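Local atomic coordinates of PaxB (PDB entry 6EK4), a protein that probably acts as one component of a two-component alpha-helical pore-forming toxin of the YaxAB type, which perforates target membranes. Residues 78-83 with 116-121; 110-115 with 322-327; 157-162 with 272-277; 148-153 with 287-292. One frame throughout, in Å; residues are numbered along the deposited sequence.

Contact 1. Residues 78-83 with 116-121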
# COMPACT_ATOMS: atom_id res chain seq x y z
N GLN A 78 22.98 43.52 8.63
CA GLN A 78 23.80 44.45 7.84
C GLN A 78 23.52 45.90 8.23
O GLN A 78 22.41 46.23 8.67
CB GLN A 78 23.54 44.25 6.34
CG GLN A 78 23.93 42.87 5.80
CD GLN A 78 25.41 42.73 5.51
OE1 GLN A 78 26.26 43.27 6.22
NE2 GLN A 78 25.74 41.99 4.45
N ASP A 79 24.52 46.76 8.05
CA ASP A 79 24.44 48.16 8.47
C ASP A 79 23.48 49.00 7.62
O ASP A 79 22.85 49.93 8.13
CB ASP A 79 25.83 48.81 8.47
CG ASP A 79 26.70 48.36 9.63
OD1 ASP A 79 26.32 47.41 10.35
OD2 ASP A 79 27.77 48.97 9.84
N TYR A 80 23.38 48.68 6.33
CA TYR A 80 22.62 49.51 5.39
C TYR A 80 21.11 49.57 5.66
O TYR A 80 20.46 50.54 5.28
CB TYR A 80 22.90 49.13 3.93
CG TYR A 80 22.76 47.66 3.59
CD1 TYR A 80 21.51 47.05 3.50
CD2 TYR A 80 23.89 46.88 3.34
CE1 TYR A 80 21.39 45.71 3.18
CE2 TYR A 80 23.77 45.54 3.02
CZ TYR A 80 22.52 44.96 2.94
OH TYR A 80 22.40 43.62 2.62
N PHE A 81 20.55 48.55 6.32
CA PHE A 81 19.12 48.55 6.64
C PHE A 81 18.71 49.73 7.53
O PHE A 81 17.68 50.36 7.29
CB PHE A 81 18.71 47.23 7.30
CG PHE A 81 18.36 46.15 6.32
CD1 PHE A 81 17.14 46.17 5.65
CD2 PHE A 81 19.24 45.11 6.07
CE1 PHE A 81 16.81 45.17 4.75
CE2 PHE A 81 18.92 44.11 5.16
CZ PHE A 81 17.70 44.14 4.50
N LEU A 82 19.52 50.01 8.55
CA LEU A 82 19.22 51.09 9.49
C LEU A 82 19.68 52.44 8.95
O LEU A 82 18.95 53.43 9.03
CB LEU A 82 19.87 50.81 10.85
CG LEU A 82 19.11 51.26 12.10
CD1 LEU A 82 19.93 50.96 13.35
CD2 LEU A 82 18.74 52.73 12.06
N THR A 83 20.89 52.49 8.40
CA THR A 83 21.49 53.75 7.96
C THR A 83 20.83 54.35 6.71
O THR A 83 20.94 55.55 6.48
CB THR A 83 23.01 53.61 7.72
OG1 THR A 83 23.26 52.48 6.87
CG2 THR A 83 23.74 53.42 9.04
N LYS A 116 21.60 45.13 -3.22
CA LYS A 116 21.29 44.37 -4.44
C LYS A 116 22.15 43.12 -4.54
O LYS A 116 21.66 42.05 -4.89
CB LYS A 116 21.49 45.23 -5.69
CG LYS A 116 20.44 46.30 -5.93
CD LYS A 116 20.82 47.18 -7.11
CE LYS A 116 19.85 48.34 -7.31
NZ LYS A 116 18.59 47.93 -7.98
N LYS A 117 23.44 43.26 -4.24
CA LYS A 117 24.40 42.16 -4.33
C LYS A 117 24.08 41.03 -3.35
O LYS A 117 24.23 39.85 -3.68
CB LYS A 117 25.82 42.67 -4.11
CG LYS A 117 26.91 41.69 -4.53
CD LYS A 117 28.28 42.14 -4.05
CE LYS A 117 28.50 41.80 -2.58
NZ LYS A 117 29.81 42.30 -2.08
N ASP A 118 23.66 41.39 -2.14
CA ASP A 118 23.26 40.40 -1.13
C ASP A 118 21.94 39.72 -1.50
O ASP A 118 21.83 38.50 -1.41
CB ASP A 118 23.13 41.05 0.26
CG ASP A 118 24.47 41.39 0.89
OD1 ASP A 118 25.52 41.09 0.28
OD2 ASP A 118 24.47 41.95 2.00
N VAL A 119 20.96 40.52 -1.92
CA VAL A 119 19.64 40.00 -2.30
C VAL A 119 19.72 39.15 -3.58
O VAL A 119 18.97 38.19 -3.73
CB VAL A 119 18.60 41.13 -2.45
CG1 VAL A 119 17.28 40.59 -3.00
CG2 VAL A 119 18.36 41.82 -1.11
N LYS A 120 20.62 39.51 -4.49
CA LYS A 120 20.92 38.65 -5.64
C LYS A 120 21.39 37.27 -5.18
O LYS A 120 21.01 36.25 -5.75
CB LYS A 120 21.99 39.27 -6.55
CG LYS A 120 21.47 40.22 -7.62
CD LYS A 120 22.56 40.54 -8.63
CE LYS A 120 22.10 41.55 -9.67
NZ LYS A 120 22.15 42.95 -9.16
N GLY A 121 22.23 37.26 -4.14
CA GLY A 121 22.81 36.03 -3.60
C GLY A 121 21.80 35.09 -2.96
O GLY A 121 21.86 33.88 -3.18

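Contact 2. Residues 110-115 with 322-327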
# COMPACT_ATOMS: atom_id res chain seq x y z
N GLU A 110 26.06 53.50 -2.57
CA GLU A 110 26.99 52.46 -2.14
C GLU A 110 26.26 51.37 -1.36
O GLU A 110 26.47 50.18 -1.60
CB GLU A 110 28.10 53.06 -1.26
CG GLU A 110 29.32 52.18 -1.09
CD GLU A 110 30.33 52.34 -2.22
OE1 GLU A 110 30.71 51.32 -2.83
OE2 GLU A 110 30.75 53.49 -2.49
N HIS A 111 25.39 51.79 -0.44
CA HIS A 111 24.58 50.88 0.37
C HIS A 111 23.64 50.04 -0.50
O HIS A 111 23.50 48.83 -0.29
CB HIS A 111 23.76 51.66 1.39
CG HIS A 111 24.54 52.09 2.60
ND1 HIS A 111 25.90 52.34 2.57
CD2 HIS A 111 24.15 52.35 3.87
CE1 HIS A 111 26.31 52.71 3.77
NE2 HIS A 111 25.26 52.73 4.57
N ILE A 112 22.99 50.69 -1.46
CA ILE A 112 22.06 50.01 -2.37
C ILE A 112 22.76 48.97 -3.25
O ILE A 112 22.19 47.92 -3.53
CB ILE A 112 21.28 51.04 -3.24
CG1 ILE A 112 20.18 51.69 -2.40
CG2 ILE A 112 20.68 50.39 -4.48
CD1 ILE A 112 19.49 52.86 -3.07
N ARG A 113 23.99 49.27 -3.67
CA ARG A 113 24.75 48.34 -4.51
C ARG A 113 25.11 47.07 -3.73
O ARG A 113 25.14 45.97 -4.29
CB ARG A 113 26.02 49.01 -5.05
CG ARG A 113 26.44 48.53 -6.43
CD ARG A 113 27.60 49.34 -6.98
NE ARG A 113 27.31 50.78 -7.01
CZ ARG A 113 28.19 51.73 -7.32
NH1 ARG A 113 29.44 51.42 -7.64
NH2 ARG A 113 27.81 53.00 -7.30
N ASN A 114 25.39 47.23 -2.43
CA ASN A 114 25.63 46.09 -1.54
C ASN A 114 24.35 45.34 -1.21
O ASN A 114 24.36 44.11 -1.05
CB ASN A 114 26.29 46.56 -0.24
CG ASN A 114 27.66 47.17 -0.45
OD1 ASN A 114 28.40 46.75 -1.35
ND2 ASN A 114 28.01 48.15 0.37
N LEU A 115 23.24 46.07 -1.10
CA LEU A 115 21.93 45.47 -0.83
C LEU A 115 21.48 44.60 -2.01
O LEU A 115 21.04 43.47 -1.81
CB LEU A 115 20.89 46.55 -0.53
CG LEU A 115 19.52 46.09 -0.01
CD1 LEU A 115 18.89 47.17 0.87
CD2 LEU A 115 18.57 45.71 -1.14
N GLY A 322 12.98 47.65 -9.35
CA GLY A 322 12.80 49.10 -9.41
C GLY A 322 13.50 49.81 -8.27
O GLY A 322 14.66 49.51 -7.96
N LYS A 323 12.80 50.74 -7.63
CA LYS A 323 13.35 51.52 -6.53
C LYS A 323 13.39 50.67 -5.26
O LYS A 323 12.47 49.90 -4.99
CB LYS A 323 12.52 52.79 -6.29
CG LYS A 323 13.34 53.99 -5.84
CD LYS A 323 14.08 54.61 -7.02
CE LYS A 323 15.04 55.70 -6.57
NZ LYS A 323 15.87 56.21 -7.70
N ILE A 324 14.46 50.82 -4.48
CA ILE A 324 14.67 49.98 -3.30
C ILE A 324 13.89 50.53 -2.11
O ILE A 324 14.21 51.60 -1.59
CB ILE A 324 16.18 49.90 -2.92
CG1 ILE A 324 17.05 49.58 -4.15
CG2 ILE A 324 16.39 48.85 -1.83
CD1 ILE A 324 16.64 48.35 -4.92
N ASP A 325 12.87 49.79 -1.68
CA ASP A 325 12.12 50.13 -0.47
C ASP A 325 12.70 49.36 0.71
O ASP A 325 12.12 48.39 1.19
CB ASP A 325 10.62 49.84 -0.66
CG ASP A 325 9.75 50.59 0.34
OD1 ASP A 325 10.08 50.61 1.54
OD2 ASP A 325 8.73 51.17 -0.09
N GLN A 326 13.87 49.82 1.15
CA GLN A 326 14.59 49.28 2.32
C GLN A 326 13.73 48.58 3.38
O GLN A 326 14.00 47.44 3.75
CB GLN A 326 15.40 50.40 3.00
CG GLN A 326 14.72 51.77 2.99
CD GLN A 326 15.27 52.74 4.01
OE1 GLN A 326 16.14 52.39 4.82
NE2 GLN A 326 14.77 53.97 3.98
N GLN A 327 12.70 49.28 3.87
CA GLN A 327 11.90 48.80 4.99
C GLN A 327 10.85 47.77 4.58
O GLN A 327 10.37 47.00 5.41
CB GLN A 327 11.24 49.98 5.71
CG GLN A 327 10.75 49.66 7.12
CD GLN A 327 10.50 50.91 7.95
OE1 GLN A 327 11.22 51.90 7.85
NE2 GLN A 327 9.47 50.85 8.79

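Contact 3. Residues 157-162 with 272-277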
# COMPACT_ATOMS: atom_id res chain seq x y z
N GLN A 157 -7.54 -11.69 -9.32
CA GLN A 157 -8.83 -11.78 -8.63
C GLN A 157 -9.82 -12.69 -9.37
O GLN A 157 -10.70 -13.29 -8.74
CB GLN A 157 -9.43 -10.38 -8.44
CG GLN A 157 -8.71 -9.57 -7.37
CD GLN A 157 -9.23 -8.15 -7.23
OE1 GLN A 157 -9.25 -7.60 -6.13
NE2 GLN A 157 -9.66 -7.56 -8.34
N GLU A 158 -9.68 -12.79 -10.69
CA GLU A 158 -10.43 -13.77 -11.48
C GLU A 158 -9.93 -15.19 -11.19
O GLU A 158 -10.73 -16.11 -11.05
CB GLU A 158 -10.33 -13.47 -12.98
CG GLU A 158 -11.29 -12.39 -13.46
CD GLU A 158 -11.11 -12.05 -14.93
OE1 GLU A 158 -10.88 -12.97 -15.74
OE2 GLU A 158 -11.20 -10.85 -15.28
N ARG A 159 -8.61 -15.35 -11.12
CA ARG A 159 -8.01 -16.65 -10.78
C ARG A 159 -8.34 -17.04 -9.34
O ARG A 159 -8.53 -18.22 -9.04
CB ARG A 159 -6.49 -16.63 -10.99
CG ARG A 159 -5.87 -18.02 -11.04
CD ARG A 159 -4.35 -18.00 -10.97
NE ARG A 159 -3.80 -19.31 -10.63
CZ ARG A 159 -2.51 -19.57 -10.42
NH1 ARG A 159 -1.60 -18.61 -10.51
NH2 ARG A 159 -2.13 -20.81 -10.10
N LYS A 160 -8.39 -16.06 -8.44
CA LYS A 160 -8.80 -16.28 -7.05
C LYS A 160 -10.25 -16.73 -6.97
O LYS A 160 -10.59 -17.58 -6.14
CB LYS A 160 -8.61 -15.01 -6.22
CG LYS A 160 -8.90 -15.18 -4.74
CD LYS A 160 -8.97 -13.84 -4.02
CE LYS A 160 -9.37 -14.01 -2.57
NZ LYS A 160 -9.56 -12.70 -1.88
N ALA A 161 -11.10 -16.17 -7.82
CA ALA A 161 -12.53 -16.48 -7.82
C ALA A 161 -12.80 -17.94 -8.21
O ALA A 161 -13.58 -18.63 -7.54
CB ALA A 161 -13.28 -15.54 -8.75
N GLU A 162 -12.15 -18.40 -9.28
CA GLU A 162 -12.35 -19.78 -9.76
C GLU A 162 -11.64 -20.83 -8.89
O GLU A 162 -12.09 -21.97 -8.84
CB GLU A 162 -11.95 -19.93 -11.24
CG GLU A 162 -10.51 -19.56 -11.59
CD GLU A 162 -10.25 -19.62 -13.09
OE1 GLU A 162 -11.01 -20.29 -13.81
OE2 GLU A 162 -9.27 -18.98 -13.55
N LYS A 272 -5.39 -25.07 -2.29
CA LYS A 272 -5.11 -24.18 -1.15
C LYS A 272 -3.69 -23.60 -1.20
O LYS A 272 -3.44 -22.53 -0.66
CB LYS A 272 -5.36 -24.89 0.18
CG LYS A 272 -6.84 -25.03 0.51
CD LYS A 272 -7.08 -25.84 1.78
CE LYS A 272 -8.55 -26.16 1.96
NZ LYS A 272 -8.82 -26.91 3.21
N ILE A 273 -2.77 -24.32 -1.84
CA ILE A 273 -1.43 -23.80 -2.10
C ILE A 273 -1.50 -22.68 -3.14
O ILE A 273 -0.91 -21.62 -2.95
CB ILE A 273 -0.46 -24.91 -2.57
CG1 ILE A 273 -0.18 -25.88 -1.43
CG2 ILE A 273 0.85 -24.31 -3.08
CD1 ILE A 273 0.34 -27.23 -1.88
N GLN A 274 -2.23 -22.93 -4.23
CA GLN A 274 -2.44 -21.92 -5.27
C GLN A 274 -3.17 -20.68 -4.73
O GLN A 274 -2.90 -19.56 -5.17
CB GLN A 274 -3.24 -22.50 -6.44
CG GLN A 274 -2.53 -23.58 -7.23
CD GLN A 274 -3.41 -24.20 -8.30
OE1 GLN A 274 -3.79 -23.54 -9.27
NE2 GLN A 274 -3.76 -25.47 -8.12
N LEU A 275 -4.08 -20.89 -3.78
CA LEU A 275 -4.86 -19.80 -3.19
C LEU A 275 -3.98 -18.85 -2.37
O LEU A 275 -4.17 -17.63 -2.41
CB LEU A 275 -5.98 -20.36 -2.31
CG LEU A 275 -7.03 -19.37 -1.79
CD1 LEU A 275 -7.70 -18.62 -2.93
CD2 LEU A 275 -8.06 -20.09 -0.94
N LYS A 276 -3.03 -19.40 -1.62
CA LYS A 276 -2.04 -18.58 -0.92
C LYS A 276 -1.19 -17.77 -1.90
O LYS A 276 -0.81 -16.64 -1.62
CB LYS A 276 -1.12 -19.44 -0.05
CG LYS A 276 -1.76 -19.98 1.22
CD LYS A 276 -0.71 -20.40 2.23
CE LYS A 276 -1.31 -21.17 3.40
NZ LYS A 276 -0.31 -21.39 4.48
N GLY A 277 -0.90 -18.37 -3.06
CA GLY A 277 -0.13 -17.72 -4.11
C GLY A 277 -0.81 -16.48 -4.66
O GLY A 277 -0.21 -15.40 -4.70

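Contact 4. Residues 148-153 with 287-292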
# COMPACT_ATOMS: atom_id res chain seq x y z
N ARG A 148 -0.61 -1.49 -16.88
CA ARG A 148 -1.38 -2.74 -16.80
C ARG A 148 -1.31 -3.45 -15.44
O ARG A 148 -1.22 -4.68 -15.38
CB ARG A 148 -1.00 -3.69 -17.95
CG ARG A 148 0.44 -4.17 -17.99
CD ARG A 148 0.60 -5.33 -18.96
NE ARG A 148 1.97 -5.46 -19.44
CZ ARG A 148 2.36 -6.32 -20.38
NH1 ARG A 148 1.49 -7.15 -20.95
NH2 ARG A 148 3.64 -6.36 -20.75
N LEU A 149 -1.36 -2.68 -14.36
CA LEU A 149 -1.41 -3.24 -13.02
C LEU A 149 -2.87 -3.42 -12.58
O LEU A 149 -3.18 -4.33 -11.81
CB LEU A 149 -0.65 -2.36 -12.02
CG LEU A 149 0.13 -3.15 -10.96
CD1 LEU A 149 1.40 -3.75 -11.54
CD2 LEU A 149 0.46 -2.27 -9.77
N GLU A 150 -3.74 -2.55 -13.07
CA GLU A 150 -5.19 -2.74 -12.95
C GLU A 150 -5.63 -3.98 -13.73
O GLU A 150 -6.59 -4.66 -13.36
CB GLU A 150 -5.95 -1.51 -13.47
CG GLU A 150 -5.88 -0.30 -12.56
CD GLU A 150 -6.93 -0.30 -11.46
OE1 GLU A 150 -7.39 0.80 -11.08
OE2 GLU A 150 -7.31 -1.39 -10.98
N SER A 151 -4.93 -4.27 -14.83
CA SER A 151 -5.15 -5.48 -15.61
C SER A 151 -4.71 -6.72 -14.84
O SER A 151 -5.43 -7.73 -14.81
CB SER A 151 -4.38 -5.40 -16.94
OG SER A 151 -4.59 -6.55 -17.73
N SER A 152 -3.53 -6.65 -14.21
CA SER A 152 -3.00 -7.75 -13.41
C SER A 152 -3.86 -8.04 -12.19
O SER A 152 -4.11 -9.20 -11.86
CB SER A 152 -1.56 -7.46 -12.98
OG SER A 152 -0.70 -7.41 -14.09
N LEU A 153 -4.31 -6.98 -11.51
CA LEU A 153 -5.19 -7.13 -10.35
C LEU A 153 -6.50 -7.81 -10.72
O LEU A 153 -7.04 -8.58 -9.93
CB LEU A 153 -5.48 -5.76 -9.72
CG LEU A 153 -6.33 -5.74 -8.45
CD1 LEU A 153 -5.72 -6.61 -7.36
CD2 LEU A 153 -6.52 -4.31 -7.96
N ASP A 287 -0.14 -3.22 -2.57
CA ASP A 287 0.94 -2.41 -1.99
C ASP A 287 1.56 -1.48 -3.03
O ASP A 287 1.93 -0.35 -2.71
CB ASP A 287 2.02 -3.31 -1.37
CG ASP A 287 1.55 -4.04 -0.13
OD1 ASP A 287 0.68 -3.52 0.60
OD2 ASP A 287 2.07 -5.15 0.14
N VAL A 288 1.67 -1.95 -4.27
CA VAL A 288 2.19 -1.12 -5.37
C VAL A 288 1.23 0.02 -5.68
O VAL A 288 1.66 1.15 -5.93
CB VAL A 288 2.46 -1.95 -6.65
CG1 VAL A 288 2.86 -1.04 -7.81
CG2 VAL A 288 3.55 -2.99 -6.40
N HIS A 289 -0.07 -0.27 -5.67
CA HIS A 289 -1.10 0.76 -5.79
C HIS A 289 -1.02 1.78 -4.65
O HIS A 289 -1.22 2.97 -4.87
CB HIS A 289 -2.51 0.14 -5.82
CG HIS A 289 -2.99 -0.22 -7.19
ND1 HIS A 289 -3.85 0.59 -7.90
CD2 HIS A 289 -2.73 -1.29 -7.98
CE1 HIS A 289 -4.11 0.03 -9.07
NE2 HIS A 289 -3.44 -1.11 -9.14
N GLN A 290 -0.72 1.29 -3.45
CA GLN A 290 -0.54 2.15 -2.28
C GLN A 290 0.72 3.01 -2.41
O GLN A 290 0.72 4.17 -2.01
CB GLN A 290 -0.49 1.31 -1.00
CG GLN A 290 -0.46 2.11 0.29
CD GLN A 290 -1.66 3.03 0.45
OE1 GLN A 290 -1.53 4.17 0.90
NE2 GLN A 290 -2.84 2.55 0.08
N ILE A 291 1.78 2.43 -2.97
CA ILE A 291 3.03 3.17 -3.20
C ILE A 291 2.80 4.36 -4.14
O ILE A 291 3.38 5.43 -3.94
CB ILE A 291 4.15 2.25 -3.75
CG1 ILE A 291 4.73 1.41 -2.61
CG2 ILE A 291 5.27 3.06 -4.41
CD1 ILE A 291 5.61 0.26 -3.06
N ASP A 292 1.95 4.19 -5.15
CA ASP A 292 1.60 5.28 -6.06
C ASP A 292 0.80 6.36 -5.34
O ASP A 292 0.97 7.55 -5.62
CB ASP A 292 0.81 4.76 -7.26
CG ASP A 292 0.69 5.81 -8.36
OD1 ASP A 292 1.72 6.15 -8.98
OD2 ASP A 292 -0.44 6.28 -8.61

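Contact 1. Residues 78-83 with 116-121
Tyr80 and Gln78 converge on one carboxylate oxygen of Asp118, and their torsions explain how. Tyr80 has CG lodged between its backbone N and carbonyl carbon (chi1 51°), the crowded position, which sends the ring across to helix 101-141. Gln78 starts with CG beside its own N and then bends at chi2 (-81°), so that the amide swings round to the same oxygen. Tyr80 OH donates to Asp118 OD2 at 2.7 Å, and OD2 lies at the ring's edge, close to its plane. The hydroxyl comes to OD2 on the anti side of the carboxylate and somewhat out of its plane, with ring and carboxylate planes well inclined to each other. Gln78 NE2 adds a second bond to Asp118 OD2 at 2.8 Å, but a weak one, since the N-H...O angle is only 130°; here amide and carboxylate planes are nearly parallel. Two donors on one oxygen would be expected to favour the charged carboxylate. Within 78-83, Gln78 CB lies 3.5 Å above the plane of the Tyr80 ring, displaced toward its rim, so the two donor residues also pack on each other. The contact is a polar side-chain tie within an elongated alpha-helical bundle: it joins the region leading into the short helix 80-90 to the long helix 101-141, where Tyr80 also rests on His111 and Leu115. Next door, Phe81 and Val119 both turn to Leu329 of helix 326-348, and Val119 further touches Leu316 and Ile320 of helix 247-321.

Contact 2. Residues 110-115 with 322-327
Ile324 meets Ile112 and Leu115 where a helical hairpin turns back toward one end of the molecule: the short connection between helices 247-321 and 326-348 lays its isoleucine against the flank of helix 101-141. Ile112 and Leu115 stand one helical turn apart, and each touches a different branch of Ile324. In Ile324, CG1 sits beside the backbone N (chi1 -48°) while CG2 points anti to that N, and this split lets the two branches serve separate partners. The CG1 branch goes to Ile112, whose methyl CG2 comes to 3.7 Å from Ile324 CG1. Ile112 offers this methyl because its own CG1 is turned back beside the backbone N; the longer arm then continues extended through chi2 (171°), and its CG1 is a little farther off, 4.2 Å from Ile324 CG1. Ile112 and Ile324 run alongside one another, pointing opposite ways. Ile324 is bent at chi2 (-54°), and its terminal CD1 comes close to Lys116 NZ, on the turn of helix 101-141 that takes part in contact 1. No hydrogen bond crosses between 110-115 and 322-327, so the join is purely apolar. The polar work is done by the next residue: Asp325, at the N-cap of helix 326-348, turns OD1 to Asp328 N in a weak hydrogen bond. Beyond it, Gln326 packs on Leu84, Thr85 and Asp88 of helix 80-90. Both methyls of Leu115 meet a single carbon, Ile324 CG2, with CD2 at 3.9 Å and CD1 at 4.0 Å.

Contact 3. Residues 157-162 with 272-277
The guanidinium of Arg159 meets the amide of Gln274 at an edge: Gln274 OE1 lies near the guanidinium plane, and the approach is to the edge, not over a face. The two planes are turned 49° apart, and the side chains are roughly perpendicular. The hydrogen bond from Arg159 NH2 to Gln274 OE1 is fairly straight, at 158°, yet weak because it is long, 3.3 Å. Arg159 gets there by being stretched out, with CG anti to the backbone N (chi1 -164°) and the chain extended as far as NE. Gln274 NE2, the other end of the amide, makes a weak bond to Asp270 O one turn earlier. The helices concerned, 149-193 and 247-321, form an antiparallel pair of long helices, joined through the part of the chain that holds helix 217-237, and this is a surface stretch of the pair. Beside the polar couple, Lys160 lends its aliphatic stem: Lys160 CG is 4.1 Å from Leu275 CD1, a loose touch. Leu275 continues onto Ile163, Gln164 and Ile167, and Lys160 lies along Val278 and Ile282. Arg159 NH1 also comes close to NH2 of Arg281, two like charges on facing helices.

Contact 4. Residues 148-153 with 287-292
Val288 is the first residue of 287-292 to touch the facing segment: its CB and CG1 both meet the methyl CD2 of Leu149. CG1 is the branch anti to the backbone N, which turns it to the leucine. Val288 also rests on Ile43 of helix 42-73, as does Leu149, so a third helix closes this small apolar group. His289 comes next and carries the largest share of the contact. Its CD2 lies 3.8 Å from Leu149 CD2, the methyl approaching the ring obliquely. On another side of the same ring, His289 CE1 is 3.7 Å from Glu150 CD; the glutamate comes up at the ring's edge, near its plane, with its carboxylate turned 72° against the imidazole. A bend at chi2 (-85°) folds the Glu150 chain across to it. No hydrogen bond forms here: Glu150 OE2 and His289 NE2 stay 4.3 Å apart, though a carboxylate that near may favour a protonated imidazole. Farther along, Ile291 turns to Leu32 and Ser33 of helix 19-35, and Asp292 forms a salt bridge with Arg295 of its own helix. The short axes run nearly antiparallel, 151° apart, and approach to 11.6 Å, a wide spacing bridged by the imidazole and the leucine. Such a meeting is that of an antiparallel pair of long helices, where one helix begins beside the middle of the other, within an elongated all-helical toxin bundle.

Overall arrangement
Contacts 1 and 2 sit together, centres 7 Å apart, and share helix 101-141; they touch, and their segments alternate along the chain. Contacts 3 and 4, centres 18 Å apart, both join helix 149-193 to helix 247-321, with contact 3 nested inside the loop closed by contact 4, and both lie inside the loop closed by contact 2. Contact 1 closes before either opens. Between the two pairs, centres are about 53 to 72 Å apart, which reflects the length of the molecule. Helix 247-321 runs on from this antiparallel pair to the turn used in contact 2, so one continuous helix links both regions of this elongated, largely helical protein with no strands.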